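Local coordinates for glucose-6-phosphate isomerase (Plasmodium falciparum, PDB 3QKI), which probably catalyses the interconversion of alpha-D-glucose 6-phosphate and beta-D-fructose 6-phosphate, an early step of glycolysis that also serves gluconeogenesis, at residues A[46-51]-A[67-72]; A[147-152]-A[156-161]; A[244-249]-A[320-325]; A[486-491]-A[504-509]. All coordinates share one frame; numbering follows the deposited sequence.

Interaction 1: A[46-51]-A[67-72]; sequences DYLNDK and DLSRQR
Arg70, whose CG touches both methyls of Leu48, ends in a guanidinium that meets the Asp67 carboxylate with its edge: Arg70 NH1 forms a salt bridge to Asp67 OD2 at 2.7 Å, with a nearly straight N-H (168°) and the aspartate almost in the guanidinium plane. Relative to the carboxylate the approach is not in plane, NH1 standing 57° out of it. Across the contact, Leu48 CD2 sits 3.9 Å and CD1 4.0 Å from Arg70 CG, the two side chains crossing at about a right angle. Leu48 CD2 also rests 3.6 Å from Ser69 OG.

Asp67 to Ser69 form an Asx turn on the 64-70 stretch, which runs beside strand 513-518 in the mixed sheet: Ser69 N donates to Asp67 OD1 at 2.9 Å. Ser69 OG, placed between its backbone N and carbonyl carbon (chi1 65°), donates to Asp67 OD1 at 2.5 Å, meeting the syn lone pair of that oxygen. Two donors therefore grip OD1 while Arg70 holds OD2, which fixes the carboxylate's rotation. Arg70 has a second acid in Asp477, through NE. Ser69 OG is also hydrogen-bonded to Ser586 of the second subunit, which packs on Leu48 as well.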
# COMPACT_ATOMS: atom_id res chain seq x y z
N ASP A 46 10.33 -20.15 24.31
CA ASP A 46 10.65 -20.36 25.73
C ASP A 46 10.11 -19.23 26.57
O ASP A 46 9.44 -19.50 27.56
CB ASP A 46 12.15 -20.60 25.94
CG ASP A 46 12.59 -21.91 25.33
OD1 ASP A 46 11.93 -22.96 25.60
OD2 ASP A 46 13.56 -21.89 24.56
N TYR A 47 10.28 -17.97 26.10
CA TYR A 47 9.75 -16.79 26.79
C TYR A 47 8.22 -16.87 26.95
O TYR A 47 7.69 -16.52 28.01
CB TYR A 47 10.11 -15.50 26.03
CG TYR A 47 11.47 -14.90 26.33
CD1 TYR A 47 11.95 -14.84 27.63
CD2 TYR A 47 12.21 -14.28 25.33
CE1 TYR A 47 13.18 -14.24 27.92
CE2 TYR A 47 13.43 -13.66 25.61
CZ TYR A 47 13.92 -13.66 26.91
OH TYR A 47 15.14 -13.08 27.18
N LEU A 48 7.52 -17.36 25.90
CA LEU A 48 6.06 -17.49 25.90
C LEU A 48 5.48 -18.55 26.86
O LEU A 48 4.26 -18.62 27.01
CB LEU A 48 5.47 -17.59 24.47
CG LEU A 48 5.73 -16.35 23.60
CD1 LEU A 48 5.67 -16.69 22.14
CD2 LEU A 48 4.83 -15.16 23.99
N ASN A 49 6.34 -19.32 27.53
CA ASN A 49 5.94 -20.29 28.56
C ASN A 49 6.00 -19.65 29.96
O ASN A 49 5.52 -20.23 30.93
CB ASN A 49 6.80 -21.55 28.49
CG ASN A 49 6.47 -22.38 27.27
OD1 ASN A 49 5.32 -22.45 26.82
ND2 ASN A 49 7.49 -22.99 26.68
N ASP A 50 6.53 -18.42 30.04
CA ASP A 50 6.65 -17.70 31.30
C ASP A 50 5.43 -16.80 31.46
O ASP A 50 5.35 -15.73 30.83
CB ASP A 50 7.97 -16.91 31.32
CG ASP A 50 8.32 -16.17 32.62
OD1 ASP A 50 9.50 -15.75 32.77
OD2 ASP A 50 7.41 -15.97 33.47
N LYS A 51 4.47 -17.22 32.31
CA LYS A 51 3.24 -16.46 32.57
C LYS A 51 3.53 -15.09 33.20
O LYS A 51 2.83 -14.12 32.90
CB LYS A 51 2.24 -17.26 33.43
CG LYS A 51 0.87 -16.63 33.49
CD LYS A 51 -0.07 -17.33 34.48
CE LYS A 51 -1.43 -16.68 34.46
NZ LYS A 51 -2.47 -17.57 35.06
N ASP A 67 0.01 -6.23 23.51
CA ASP A 67 0.81 -7.39 23.85
C ASP A 67 2.20 -7.30 23.19
O ASP A 67 2.34 -7.50 21.98
CB ASP A 67 0.02 -8.68 23.48
CG ASP A 67 0.71 -10.00 23.75
OD1 ASP A 67 1.89 -9.98 24.15
OD2 ASP A 67 0.09 -11.07 23.50
N LEU A 68 3.22 -7.01 24.01
CA LEU A 68 4.61 -6.91 23.57
C LEU A 68 5.39 -8.20 23.86
O LEU A 68 6.62 -8.21 23.71
CB LEU A 68 5.31 -5.74 24.29
CG LEU A 68 4.82 -4.32 23.97
CD1 LEU A 68 5.51 -3.32 24.85
CD2 LEU A 68 5.07 -3.95 22.52
N SER A 69 4.70 -9.28 24.26
CA SER A 69 5.41 -10.50 24.65
C SER A 69 6.16 -11.23 23.55
O SER A 69 7.10 -11.97 23.85
CB SER A 69 4.49 -11.45 25.42
OG SER A 69 3.46 -11.92 24.56
N ARG A 70 5.77 -11.04 22.28
CA ARG A 70 6.47 -11.68 21.18
C ARG A 70 7.56 -10.78 20.64
O ARG A 70 7.78 -10.71 19.44
CB ARG A 70 5.51 -12.18 20.08
CG ARG A 70 4.52 -13.21 20.58
CD ARG A 70 3.36 -13.33 19.63
NE ARG A 70 2.26 -14.06 20.24
CZ ARG A 70 1.42 -13.55 21.13
NH1 ARG A 70 1.54 -12.29 21.53
NH2 ARG A 70 0.48 -14.31 21.66
N GLN A 71 8.25 -10.07 21.54
CA GLN A 71 9.40 -9.23 21.23
C GLN A 71 10.61 -9.87 21.90
O GLN A 71 10.48 -10.48 22.97
CB GLN A 71 9.21 -7.76 21.69
CG GLN A 71 8.06 -7.04 20.97
CD GLN A 71 8.31 -6.79 19.50
OE1 GLN A 71 9.44 -6.73 19.02
NE2 GLN A 71 7.25 -6.60 18.77
N ARG A 72 11.76 -9.76 21.26
CA ARG A 72 12.99 -10.42 21.70
C ARG A 72 13.72 -9.77 22.88
O ARG A 72 14.89 -9.39 22.80
CB ARG A 72 13.91 -10.72 20.50
CG ARG A 72 13.21 -11.52 19.40
CD ARG A 72 14.20 -12.09 18.41
NE ARG A 72 14.95 -13.20 19.01
CZ ARG A 72 15.99 -13.81 18.45
NH1 ARG A 72 16.43 -13.43 17.27
NH2 ARG A 72 16.59 -14.81 19.08

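Interaction 2: A[147-152]-A[156-161]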
# COMPACT_ATOMS: atom_id res chain seq x y z
N GLU A 147 -18.79 22.76 13.85
CA GLU A 147 -20.01 22.16 14.40
C GLU A 147 -21.22 22.81 13.74
O GLU A 147 -22.07 22.07 13.23
CB GLU A 147 -20.03 22.34 15.92
CG GLU A 147 -21.30 21.84 16.58
CD GLU A 147 -21.29 21.91 18.10
OE1 GLU A 147 -22.09 21.18 18.71
OE2 GLU A 147 -20.45 22.66 18.67
N LYS A 148 -21.25 24.18 13.69
CA LYS A 148 -22.35 24.93 13.09
C LYS A 148 -22.48 24.65 11.60
O LYS A 148 -23.58 24.32 11.14
CB LYS A 148 -22.25 26.44 13.38
N TYR A 149 -21.38 24.74 10.84
CA TYR A 149 -21.39 24.53 9.40
C TYR A 149 -21.82 23.09 9.03
O TYR A 149 -22.66 22.93 8.15
CB TYR A 149 -20.03 24.90 8.77
CG TYR A 149 -20.03 24.78 7.26
CD1 TYR A 149 -20.52 25.80 6.46
CD2 TYR A 149 -19.56 23.62 6.63
CE1 TYR A 149 -20.54 25.69 5.07
CE2 TYR A 149 -19.59 23.49 5.25
CZ TYR A 149 -20.07 24.53 4.46
OH TYR A 149 -20.11 24.40 3.10
N SER A 150 -21.24 22.08 9.69
CA SER A 150 -21.54 20.67 9.42
C SER A 150 -22.98 20.34 9.83
O SER A 150 -23.65 19.66 9.08
CB SER A 150 -20.54 19.74 10.09
OG SER A 150 -20.57 19.82 11.51
N ASP A 151 -23.46 20.89 10.96
CA ASP A 151 -24.85 20.69 11.40
C ASP A 151 -25.78 21.26 10.33
O ASP A 151 -26.71 20.58 9.92
CB ASP A 151 -25.14 21.38 12.75
CG ASP A 151 -24.72 20.60 13.98
OD1 ASP A 151 -24.49 19.37 13.87
OD2 ASP A 151 -24.67 21.20 15.08
N ASP A 152 -25.46 22.47 9.82
CA ASP A 152 -26.24 23.17 8.80
C ASP A 152 -26.27 22.45 7.46
O ASP A 152 -27.31 22.43 6.81
CB ASP A 152 -25.78 24.62 8.65
CG ASP A 152 -26.18 25.58 9.77
OD1 ASP A 152 -26.86 25.14 10.73
OD2 ASP A 152 -25.81 26.77 9.70
N GLY A 156 -29.75 20.42 6.23
CA GLY A 156 -30.26 21.13 5.07
C GLY A 156 -30.52 22.61 5.29
O GLY A 156 -31.27 23.20 4.52
N VAL A 157 -29.92 23.24 6.33
CA VAL A 157 -30.01 24.68 6.55
C VAL A 157 -29.18 25.35 5.44
O VAL A 157 -29.66 26.30 4.81
CB VAL A 157 -29.60 25.10 7.99
CG1 VAL A 157 -29.33 26.61 8.08
CG2 VAL A 157 -30.66 24.71 9.00
N ILE A 158 -27.97 24.82 5.18
CA ILE A 158 -27.09 25.26 4.09
C ILE A 158 -27.36 24.35 2.92
O ILE A 158 -27.22 23.12 3.05
CB ILE A 158 -25.59 25.36 4.49
CG1 ILE A 158 -25.39 26.51 5.52
CG2 ILE A 158 -24.75 25.61 3.22
CD1 ILE A 158 -24.01 26.58 6.16
N LYS A 159 -27.77 24.92 1.79
CA LYS A 159 -28.15 24.14 0.62
C LYS A 159 -27.30 24.44 -0.59
O LYS A 159 -26.56 25.41 -0.60
CB LYS A 159 -29.65 24.40 0.28
CG LYS A 159 -30.64 24.03 1.40
CD LYS A 159 -32.09 24.28 0.99
CE LYS A 159 -33.09 24.34 2.12
NZ LYS A 159 -32.90 25.53 3.01
N THR A 160 -27.46 23.62 -1.64
CA THR A 160 -26.77 23.75 -2.92
C THR A 160 -27.38 24.95 -3.66
O THR A 160 -28.34 25.55 -3.17
CB THR A 160 -26.97 22.48 -3.76
OG1 THR A 160 -28.34 22.39 -4.14
CG2 THR A 160 -26.50 21.18 -3.03
N CYS A 161 -26.87 25.26 -4.86
CA CYS A 161 -27.39 26.35 -5.68
C CYS A 161 -28.80 26.01 -6.21
O CYS A 161 -29.54 26.93 -6.57
CB CYS A 161 -26.43 26.65 -6.82
SG CYS A 161 -26.15 25.25 -7.91
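Asp152 O takes a nearly straight hydrogen bond from Ile158 N (3.0 Å, 170° at the hydrogen) and a weak, strongly bent one from Val157 N (2.8 Å), as the chain leaves helix 135-154 through a Schellman motif in which Gly156 adopts a positive phi of 73°. The Ile158 N-H comes from well above the carbonyl plane, not along a lone pair.

Among the side chains, the delta methyl of Ile158 does most of the work. Ile158 CD1 lies 3.6 Å from Asp152 CB and 3.6 Å from Tyr149 CD1, meeting the ring obliquely. The tyrosine gets there because its CG is anti to the backbone N (chi1 -176°), which carries the ring outward from the helix and brings its CD1 to the Ile158 methyl. Val157 CG1 lies over one face of the Asp152 carboxylate, 3.7 Å above Asp152 CG. Tyr149 also makes an edge-to-face contact with Phe303 and packs on Leu322 of helix 318-328.

Backbone bonds thus satisfy a carbonyl of the last helical turn, while Ile158 packs on the Asp152 CB and Val157 covers a carboxylate face. A carboxylate near the negative end of a helix dipole is probably electrostatically unfavourable, a cost that the partial exposure of Asp152 to solvent would be expected to soften.

Interaction 3: A[244-249]-A[320-325]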
# COMPACT_ATOMS: atom_id res chain seq x y z
N LEU A 244 -20.11 19.52 -2.91
CA LEU A 244 -19.37 20.48 -2.10
C LEU A 244 -17.87 20.17 -2.33
O LEU A 244 -17.47 19.02 -2.31
CB LEU A 244 -19.72 20.35 -0.61
CG LEU A 244 -19.06 21.40 0.31
CD1 LEU A 244 -19.61 22.79 0.08
CD2 LEU A 244 -19.17 21.00 1.75
N VAL A 245 -17.07 21.20 -2.60
CA VAL A 245 -15.65 21.05 -2.82
C VAL A 245 -14.87 21.70 -1.67
O VAL A 245 -15.08 22.88 -1.36
CB VAL A 245 -15.27 21.65 -4.20
CG1 VAL A 245 -13.78 21.56 -4.46
CG2 VAL A 245 -16.05 20.97 -5.32
N ILE A 246 -14.00 20.92 -1.02
CA ILE A 246 -13.16 21.40 0.10
C ILE A 246 -11.71 21.44 -0.37
O ILE A 246 -11.16 20.39 -0.70
CB ILE A 246 -13.33 20.58 1.40
CG1 ILE A 246 -14.82 20.45 1.79
CG2 ILE A 246 -12.46 21.16 2.55
CD1 ILE A 246 -15.10 19.56 3.03
N ILE A 247 -11.10 22.64 -0.41
CA ILE A 247 -9.71 22.83 -0.83
C ILE A 247 -8.85 23.00 0.43
O ILE A 247 -9.04 23.96 1.19
CB ILE A 247 -9.57 23.99 -1.85
CG1 ILE A 247 -10.58 23.82 -3.02
CG2 ILE A 247 -8.14 24.04 -2.38
CD1 ILE A 247 -10.98 25.15 -3.68
N ILE A 248 -7.92 22.06 0.65
CA ILE A 248 -7.07 22.03 1.84
C ILE A 248 -5.64 22.34 1.49
O ILE A 248 -4.97 21.55 0.82
CB ILE A 248 -7.22 20.69 2.61
CG1 ILE A 248 -8.71 20.40 2.93
CG2 ILE A 248 -6.38 20.77 3.92
CD1 ILE A 248 -9.12 19.04 2.83
N SER A 249 -5.17 23.53 1.94
CA SER A 249 -3.80 24.02 1.70
C SER A 249 -3.56 25.19 2.61
O SER A 249 -4.24 26.21 2.48
CB SER A 249 -3.62 24.45 0.24
OG SER A 249 -2.39 25.12 0.06
N GLY A 320 -9.10 17.65 8.89
CA GLY A 320 -9.90 16.43 8.98
C GLY A 320 -11.23 16.64 9.65
O GLY A 320 -12.23 16.08 9.21
N ILE A 321 -11.29 17.46 10.72
CA ILE A 321 -12.54 17.66 11.47
C ILE A 321 -13.67 18.24 10.61
O ILE A 321 -14.80 17.82 10.78
CB ILE A 321 -12.38 18.32 12.86
CG1 ILE A 321 -11.33 17.57 13.75
CG2 ILE A 321 -13.74 18.43 13.60
CD1 ILE A 321 -11.54 15.96 13.99
N LEU A 322 -13.36 19.14 9.68
CA LEU A 322 -14.40 19.67 8.81
C LEU A 322 -15.01 18.60 7.86
O LEU A 322 -16.20 18.33 8.01
CB LEU A 322 -13.98 20.94 8.08
CG LEU A 322 -14.95 21.44 7.03
CD1 LEU A 322 -16.24 22.00 7.67
CD2 LEU A 322 -14.29 22.42 6.14
N PRO A 323 -14.26 17.92 6.95
CA PRO A 323 -14.93 16.92 6.10
C PRO A 323 -15.51 15.75 6.88
O PRO A 323 -16.58 15.27 6.51
CB PRO A 323 -13.83 16.48 5.13
CG PRO A 323 -12.56 16.78 5.85
CD PRO A 323 -12.83 18.05 6.60
N LEU A 324 -14.87 15.34 7.99
CA LEU A 324 -15.39 14.20 8.76
C LEU A 324 -16.67 14.52 9.56
O LEU A 324 -17.50 13.64 9.75
CB LEU A 324 -14.31 13.56 9.66
CG LEU A 324 -13.08 12.95 8.92
CD1 LEU A 324 -11.87 12.77 9.90
CD2 LEU A 324 -13.45 11.64 8.20
N SER A 325 -16.81 15.78 10.03
CA SER A 325 -18.03 16.23 10.72
C SER A 325 -19.16 16.38 9.68
O SER A 325 -20.29 16.13 10.01
CB SER A 325 -17.81 17.56 11.42
OG SER A 325 -16.91 17.42 12.51
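Ile246 makes the close contacts of the strand with the helix, and it touches with two different branches. Its delta methyl CD1 rests against one corner of Pro323, 3.9 Å from CB and 4.1 Å from CA, while its other branch, CG2, approaches Leu322 CD2 at 4.2 Å. With CG1 anti to the carbonyl carbon (chi1 -52°) and CD1 carried on in an extended chain, the longer arm reaches Pro323 and crosses it at a slant.

The next shell is the helix's own bonding. Pro323 has no N-H to give, and the helix is kinked there, yet the turn around it is kept: Leu324 N bonds to Gly320 O at 3.0 Å. Two residues before the proline, Ile321 O is gripped twice, by Ser325 N at 3.0 Å and by Ser325 OG at 2.8 Å, from opposite faces of its plane, so this buried hydroxyl is satisfied within its own helix.

Further out, strand 243-248 is the middle strand of the five-stranded parallel sheet, as in the sugar isomerase (SIS) fold of this family. Its alternate residues Val245 and Ile247 pack on helix 255-268. At the strand's end Ser249, a residue that binds fructose 6-phosphate, has its OG bonded to Thr254 OG1 and Phe252 N.

The contact itself is wholly apolar and depends on shape and burial, without directional bonds; the strand's C-terminal end, by contrast, leads to Ser249 of the fructose 6-phosphate site, which has no sugar bound in this chain.

Interaction 4: A[486-491]-A[504-509]; sequences EQVKEE and HKVFNG
Helix 485-495 and the loop that leads to strand 513-518 fold back on each other here, with Val488 on the helix facing the end of the 3-10 turn at Lys505 and the loop residue Val506. The two methyls of Val488 divide between the Lys505 side chain and its carbonyl. CG1, anti to the backbone N (chi1 166°), meets the side-chain stem of Lys505, 3.9 Å from CB. CG2 goes to the main chain instead: Val488 CG2 lies 3.4 Å from Lys505 O. That methyl also approaches Val506, with Val488 CG2 standing 4.2 Å from Val506 CG2.

Only the base of Lys505 takes part. Beyond CG the chain runs extended and leads its amine away from the helix, toward a cation-pi contact with Trp552 of the second subunit. His504, next to it, gives a further tie to that subunit, its NE2 being hydrogen-bonded to Asn408 of the other chain. Within the chain, Gln437 NE2 bridges the carbonyls of His504 and Val506, probably helping to hold the loop, and the backbone of Phe507 is bonded to that of Lys483 just before the helix.

Between these two segments the fit is of methyls against aliphatic carbon and a carbonyl oxygen, nondirectional and of modest area. The directional interactions lie around it, and the lysine divides its roles: its stem packs against Val488 while its ammonium faces Trp552 of the second subunit.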
# COMPACT_ATOMS: atom_id res chain seq x y z
N GLU A 486 13.28 -30.96 13.12
CA GLU A 486 12.77 -32.21 13.70
C GLU A 486 11.25 -32.32 13.71
O GLU A 486 10.74 -33.44 13.55
CB GLU A 486 13.40 -32.52 15.07
CG GLU A 486 14.85 -33.01 14.98
CD GLU A 486 15.10 -34.26 14.15
OE1 GLU A 486 14.32 -35.23 14.26
OE2 GLU A 486 16.08 -34.27 13.38
N GLN A 487 10.51 -31.18 13.86
CA GLN A 487 9.03 -31.19 13.82
C GLN A 487 8.58 -31.49 12.37
O GLN A 487 7.62 -32.23 12.16
CB GLN A 487 8.43 -29.86 14.27
CG GLN A 487 8.59 -29.55 15.74
CD GLN A 487 8.21 -28.12 16.04
OE1 GLN A 487 9.04 -27.21 16.03
NE2 GLN A 487 6.92 -27.89 16.24
N VAL A 488 9.29 -30.91 11.39
CA VAL A 488 9.07 -31.12 9.95
C VAL A 488 9.32 -32.62 9.62
O VAL A 488 8.50 -33.24 8.93
CB VAL A 488 9.99 -30.18 9.11
CG1 VAL A 488 10.05 -30.59 7.64
CG2 VAL A 488 9.56 -28.71 9.26
N LYS A 489 10.42 -33.18 10.14
CA LYS A 489 10.81 -34.58 9.94
C LYS A 489 9.76 -35.53 10.54
O LYS A 489 9.43 -36.55 9.91
CB LYS A 489 12.20 -34.83 10.53
CG LYS A 489 12.85 -36.12 10.09
CD LYS A 489 14.25 -36.28 10.68
CE LYS A 489 14.82 -37.63 10.32
NZ LYS A 489 16.07 -37.94 11.07
N GLU A 490 9.20 -35.18 11.71
CA GLU A 490 8.17 -35.98 12.38
C GLU A 490 6.89 -36.03 11.55
O GLU A 490 6.33 -37.11 11.41
CB GLU A 490 7.89 -35.45 13.81
CG GLU A 490 6.95 -36.34 14.60
CD GLU A 490 6.80 -36.00 16.07
OE1 GLU A 490 6.94 -34.81 16.44
OE2 GLU A 490 6.52 -36.93 16.87
N GLU A 491 6.44 -34.87 10.99
CA GLU A 491 5.26 -34.79 10.12
C GLU A 491 5.52 -35.56 8.82
O GLU A 491 4.60 -36.16 8.27
CB GLU A 491 4.91 -33.32 9.80
CG GLU A 491 4.34 -32.55 10.98
CD GLU A 491 3.72 -31.20 10.68
OE1 GLU A 491 4.32 -30.41 9.91
OE2 GLU A 491 2.70 -30.87 11.32
N HIS A 504 13.13 -26.84 3.11
CA HIS A 504 12.18 -25.88 2.53
C HIS A 504 10.95 -25.64 3.42
O HIS A 504 10.27 -24.64 3.27
CB HIS A 504 11.75 -26.38 1.14
CG HIS A 504 12.88 -26.42 0.16
ND1 HIS A 504 13.20 -25.32 -0.60
CD2 HIS A 504 13.74 -27.43 -0.14
CE1 HIS A 504 14.26 -25.68 -1.33
NE2 HIS A 504 14.61 -26.94 -1.08
N LYS A 505 10.66 -26.56 4.34
CA LYS A 505 9.49 -26.50 5.20
C LYS A 505 9.77 -26.02 6.63
O LYS A 505 8.84 -25.94 7.45
CB LYS A 505 8.80 -27.87 5.20
CG LYS A 505 8.15 -28.22 3.87
CD LYS A 505 7.29 -29.46 4.06
CE LYS A 505 6.63 -29.89 2.79
NZ LYS A 505 5.86 -31.14 2.97
N VAL A 506 11.03 -25.68 6.93
CA VAL A 506 11.43 -25.21 8.26
C VAL A 506 11.03 -23.75 8.45
O VAL A 506 11.17 -22.94 7.53
CB VAL A 506 12.97 -25.45 8.49
CG1 VAL A 506 13.51 -24.72 9.72
CG2 VAL A 506 13.27 -26.95 8.56
N PHE A 507 10.53 -23.41 9.64
CA PHE A 507 10.20 -22.04 10.02
C PHE A 507 11.08 -21.71 11.21
O PHE A 507 10.87 -22.25 12.28
CB PHE A 507 8.72 -21.90 10.42
CG PHE A 507 7.74 -22.04 9.29
CD1 PHE A 507 7.06 -20.93 8.81
CD2 PHE A 507 7.46 -23.30 8.74
CE1 PHE A 507 6.12 -21.07 7.78
CE2 PHE A 507 6.55 -23.42 7.69
CZ PHE A 507 5.87 -22.32 7.23
N ASN A 508 12.10 -20.87 11.01
CA ASN A 508 13.04 -20.51 12.07
C ASN A 508 12.45 -19.82 13.29
O ASN A 508 13.01 -19.95 14.38
CB ASN A 508 14.29 -19.82 11.53
CG ASN A 508 15.04 -20.65 10.52
OD1 ASN A 508 15.21 -21.87 10.65
ND2 ASN A 508 15.52 -20.01 9.47
N GLY A 509 11.29 -19.17 13.15
CA GLY A 509 10.65 -18.52 14.28
C GLY A 509 11.46 -17.33 14.78
O GLY A 509 12.32 -16.82 14.05

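In the fold
The four contacts form two pairs on opposite sides of the chain's centre, and they close one after another along the sequence. Interactions 2 and 3 have centres about 13 Å apart and touch: Tyr149 and Ser150 of helix 135-154 pack on Leu244 of strand 243-248 and on Leu322 and Ser325 of helix 318-328, all around the five-stranded parallel sheet. Interactions 1 and 4 have centres about 21 Å apart, without touching. They are related through the mixed sheet, where strand 64-70 neighbours strand 513-518, which follows the loop of 504-509. Both face the second subunit, whereas interaction 3 leads toward the sugar-phosphate site. Centres of the two groups lie about 44 to 63 Å apart.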